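Local coordinates for protein ancestral D-type dye decolorizing peroxidase (Geotrichum candidum, PDB 7ANV) that probably oxidises dyes and other bulky substrates with hydrogen peroxide at a haem iron, as a D-type member of the dye-decolorizing peroxidases, at residues A[204-209]-A[218-223]. Residues are numbered along the deposited sequence; the frame is centred on the assembly and turned at random.
Sequences PAVKGF and APVRPG
With CG anti to its carbonyl carbon (chi1 -71°) and the chain extended beyond, Lys207 lies across the strand 219-220, its CE 3.7 Å from Pro219 CB. Val206, turned so that CG1 is anti to its own backbone N (chi1 179°), places CG1 3.8 Å from Pro222 CA. The long aliphatic stem suits Lys207: it covers exposed Pro219 with methylenes, while CG passes over the carbonyl oxygen of Val220.

Between these two contacts the backbones form a two-stranded parallel ladder, a minimal sheet separate from the two four-stranded antiparallel sheets of this dye-decolorizing peroxidase. Ala205 N donates to Ala218 O (3.0 Å), and Val220 N to Ala205 O (2.8 Å). Lys207 N donates to Val220 O at 2.9 Å, almost straight at 176°. Ala205 O also receives a CA-H contact from Pro219 CA. Proline is tolerated at 219 because the ladder draws on the N-H groups of Val220, Ala205 and Lys207, and asks nothing of the Pro219 nitrogen.

On the face opposite Ala205 and Pro219, Val206 and Val220 meet loosely, CG2 to CG2 at 4.3 Å, and Val220 CG1 reaches Pro204 CB at 3.8 Å. Branched and cyclic apolar groups fit this buried side, where Ile366 of strand 366-372 packs against Pro204 and Val206, and the nearest atoms of the Pro204 side chain and the haem are about 6 Å apart. The CB of Arg221 is directed away from 204-209, and its NE forms a salt bridge with Glu361 of helix 357-361.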
ATOM      1  N   PRO A 204      10.360   0.683  -5.298  1.00 17.73           N
ATOM      2  CA  PRO A 204      11.664   1.343  -5.376  1.00 17.63           C
ATOM      3  C   PRO A 204      12.741   0.274  -5.200  1.00 17.78           C
ATOM      4  O   PRO A 204      12.596  -0.699  -4.430  1.00 18.31           O
ATOM      5  CB  PRO A 204      11.577   2.361  -4.233  1.00 18.10           C
ATOM      6  CG  PRO A 204      10.649   1.690  -3.234  1.00 18.10           C
ATOM      7  CD  PRO A 204       9.595   1.031  -4.098  1.00 17.74           C
ATOM      8  N   ALA A 205      13.852   0.449  -5.904  1.00 18.34           N
ATOM      9  CA  ALA A 205      15.025  -0.423  -5.719  1.00 18.71           C
ATOM     10  C   ALA A 205      15.836   0.147  -4.566  1.00 19.30           C
ATOM     11  O   ALA A 205      16.449   1.203  -4.709  1.00 21.72           O
ATOM     12  CB  ALA A 205      15.836  -0.481  -7.008  1.00 19.59           C
ATOM     13  N   VAL A 206      15.935  -0.564  -3.473  1.00 18.03           N
ATOM     14  CA  VAL A 206      16.718  -0.094  -2.302  1.00 18.77           C
ATOM     15  C   VAL A 206      18.212  -0.350  -2.530  1.00 20.44           C
ATOM     16  O   VAL A 206      18.663  -1.517  -2.614  1.00 19.98           O
ATOM     17  CB  VAL A 206      16.197  -0.761  -1.010  1.00 19.27           C
ATOM     18  CG1 VAL A 206      16.989  -0.323   0.210  1.00 19.85           C
ATOM     19  CG2 VAL A 206      14.728  -0.468  -0.806  1.00 19.73           C
ATOM     20  N   LYS A 207      18.995   0.718  -2.560  1.00 20.82           N
ATOM     21  CA  LYS A 207      20.448   0.608  -2.729  1.00 21.60           C
ATOM     22  C   LYS A 207      21.028  -0.267  -1.619  1.00 20.97           C
ATOM     23  O   LYS A 207      20.706  -0.057  -0.442  1.00 21.42           O
ATOM     24  CB  LYS A 207      21.109   1.987  -2.743  1.00 22.37           C
ATOM     25  CG  LYS A 207      20.808   2.775  -3.992  1.00 24.20           C
ATOM     26  CD  LYS A 207      21.469   4.106  -3.953  1.00 26.92           C
ATOM     27  CE  LYS A 207      21.130   4.961  -5.137  1.00 30.32           C
ATOM     28  NZ  LYS A 207      21.813   6.268  -4.991  1.00 32.77           N
ATOM     29  N   GLY A 208      21.876  -1.211  -2.008  1.00 23.04           N
ATOM     30  CA  GLY A 208      22.484  -2.160  -1.061  1.00 23.16           C
ATOM     31  C   GLY A 208      21.636  -3.411  -0.919  1.00 23.73           C
ATOM     32  O   GLY A 208      22.119  -4.359  -0.294  1.00 24.06           O
ATOM     33  N   PHE A 209      20.439  -3.453  -1.508  1.00 22.19           N
ATOM     34  CA  PHE A 209      19.551  -4.642  -1.391  1.00 21.34           C
ATOM     35  C   PHE A 209      19.118  -5.078  -2.787  1.00 21.19           C
ATOM     36  O   PHE A 209      19.417  -6.219  -3.206  1.00 20.81           O
ATOM     37  CB  PHE A 209      18.366  -4.384  -0.460  1.00 20.72           C
ATOM     38  CG  PHE A 209      17.438  -5.573  -0.388  1.00 19.83           C
ATOM     39  CD1 PHE A 209      17.831  -6.748   0.229  1.00 20.58           C
ATOM     40  CD2 PHE A 209      16.234  -5.553  -1.058  1.00 19.78           C
ATOM     41  CE1 PHE A 209      17.017  -7.873   0.194  1.00 20.74           C
ATOM     42  CE2 PHE A 209      15.406  -6.653  -1.069  1.00 20.77           C
ATOM     43  CZ  PHE A 209      15.798  -7.816  -0.450  1.00 20.32           C
ATOM     44  N   ALA A 218      13.659   3.062 -10.261  1.00 23.03           N
ATOM     45  CA  ALA A 218      14.561   4.055  -9.636  1.00 24.76           C
ATOM     46  C   ALA A 218      15.138   3.510  -8.334  1.00 25.62           C
ATOM     47  O   ALA A 218      14.407   2.915  -7.524  1.00 25.14           O
ATOM     48  CB  ALA A 218      13.808   5.339  -9.404  1.00 24.06           C
ATOM     49  N   PRO A 219      16.454   3.690  -8.114  1.00 28.27           N
ATOM     50  CA  PRO A 219      17.107   3.287  -6.877  1.00 27.88           C
ATOM     51  C   PRO A 219      16.846   4.391  -5.847  1.00 28.16           C
ATOM     52  O   PRO A 219      16.707   5.559  -6.240  1.00 27.42           O
ATOM     53  CB  PRO A 219      18.598   3.157  -7.233  1.00 31.57           C
ATOM     54  CG  PRO A 219      18.703   3.542  -8.690  1.00 32.43           C
ATOM     55  CD  PRO A 219      17.426   4.262  -9.066  1.00 29.94           C
ATOM     56  N   VAL A 220      16.716   3.997  -4.583  1.00 23.80           N
ATOM     57  CA  VAL A 220      16.560   4.935  -3.446  1.00 22.80           C
ATOM     58  C   VAL A 220      17.617   4.557  -2.415  1.00 21.30           C
ATOM     59  O   VAL A 220      17.950   3.362  -2.288  1.00 20.49           O
ATOM     60  CB  VAL A 220      15.141   4.939  -2.855  1.00 22.46           C
ATOM     61  CG1 VAL A 220      14.089   5.240  -3.917  1.00 23.28           C
ATOM     62  CG2 VAL A 220      14.818   3.647  -2.132  1.00 22.43           C
ATOM     63  N   ARG A 221      18.113   5.562  -1.701  1.00 20.41           N
ATOM     64  CA  ARG A 221      19.010   5.313  -0.572  1.00 21.17           C
ATOM     65  C   ARG A 221      18.230   4.545   0.491  1.00 19.21           C
ATOM     66  O   ARG A 221      17.015   4.687   0.644  1.00 18.69           O
ATOM     67  CB  ARG A 221      19.572   6.643  -0.080  1.00 23.30           C
ATOM     68  CG  ARG A 221      20.472   7.289  -1.123  1.00 26.28           C
ATOM     69  CD  ARG A 221      21.174   8.467  -0.469  1.00 31.43           C
ATOM     70  NE  ARG A 221      20.250   9.548  -0.268  1.00 34.08           N
ATOM     71  CZ  ARG A 221      20.553  10.703   0.337  1.00 39.12           C
ATOM     72  NH1 ARG A 221      21.744  10.898   0.883  1.00 41.77           N
ATOM     73  NH2 ARG A 221      19.622  11.622   0.461  1.00 39.30           N
ATOM     74  N   PRO A 222      18.917   3.650   1.210  1.00 19.35           N
ATOM     75  CA  PRO A 222      18.229   2.722   2.119  1.00 19.49           C
ATOM     76  C   PRO A 222      17.399   3.436   3.184  1.00 19.17           C
ATOM     77  O   PRO A 222      16.384   2.886   3.612  1.00 18.29           O
ATOM     78  CB  PRO A 222      19.353   1.901   2.744  1.00 20.26           C
ATOM     79  CG  PRO A 222      20.605   2.738   2.504  1.00 20.63           C
ATOM     80  CD  PRO A 222      20.371   3.429   1.176  1.00 20.55           C
ATOM     81  N   GLY A 223      17.842   4.627   3.611  1.00 19.82           N
ATOM     82  CA  GLY A 223      17.179   5.428   4.651  1.00 19.52           C
ATOM     83  C   GLY A 223      15.869   6.053   4.205  1.00 19.25           C
ATOM     84  O   GLY A 223      15.177   6.656   5.022  1.00 19.60           O
TER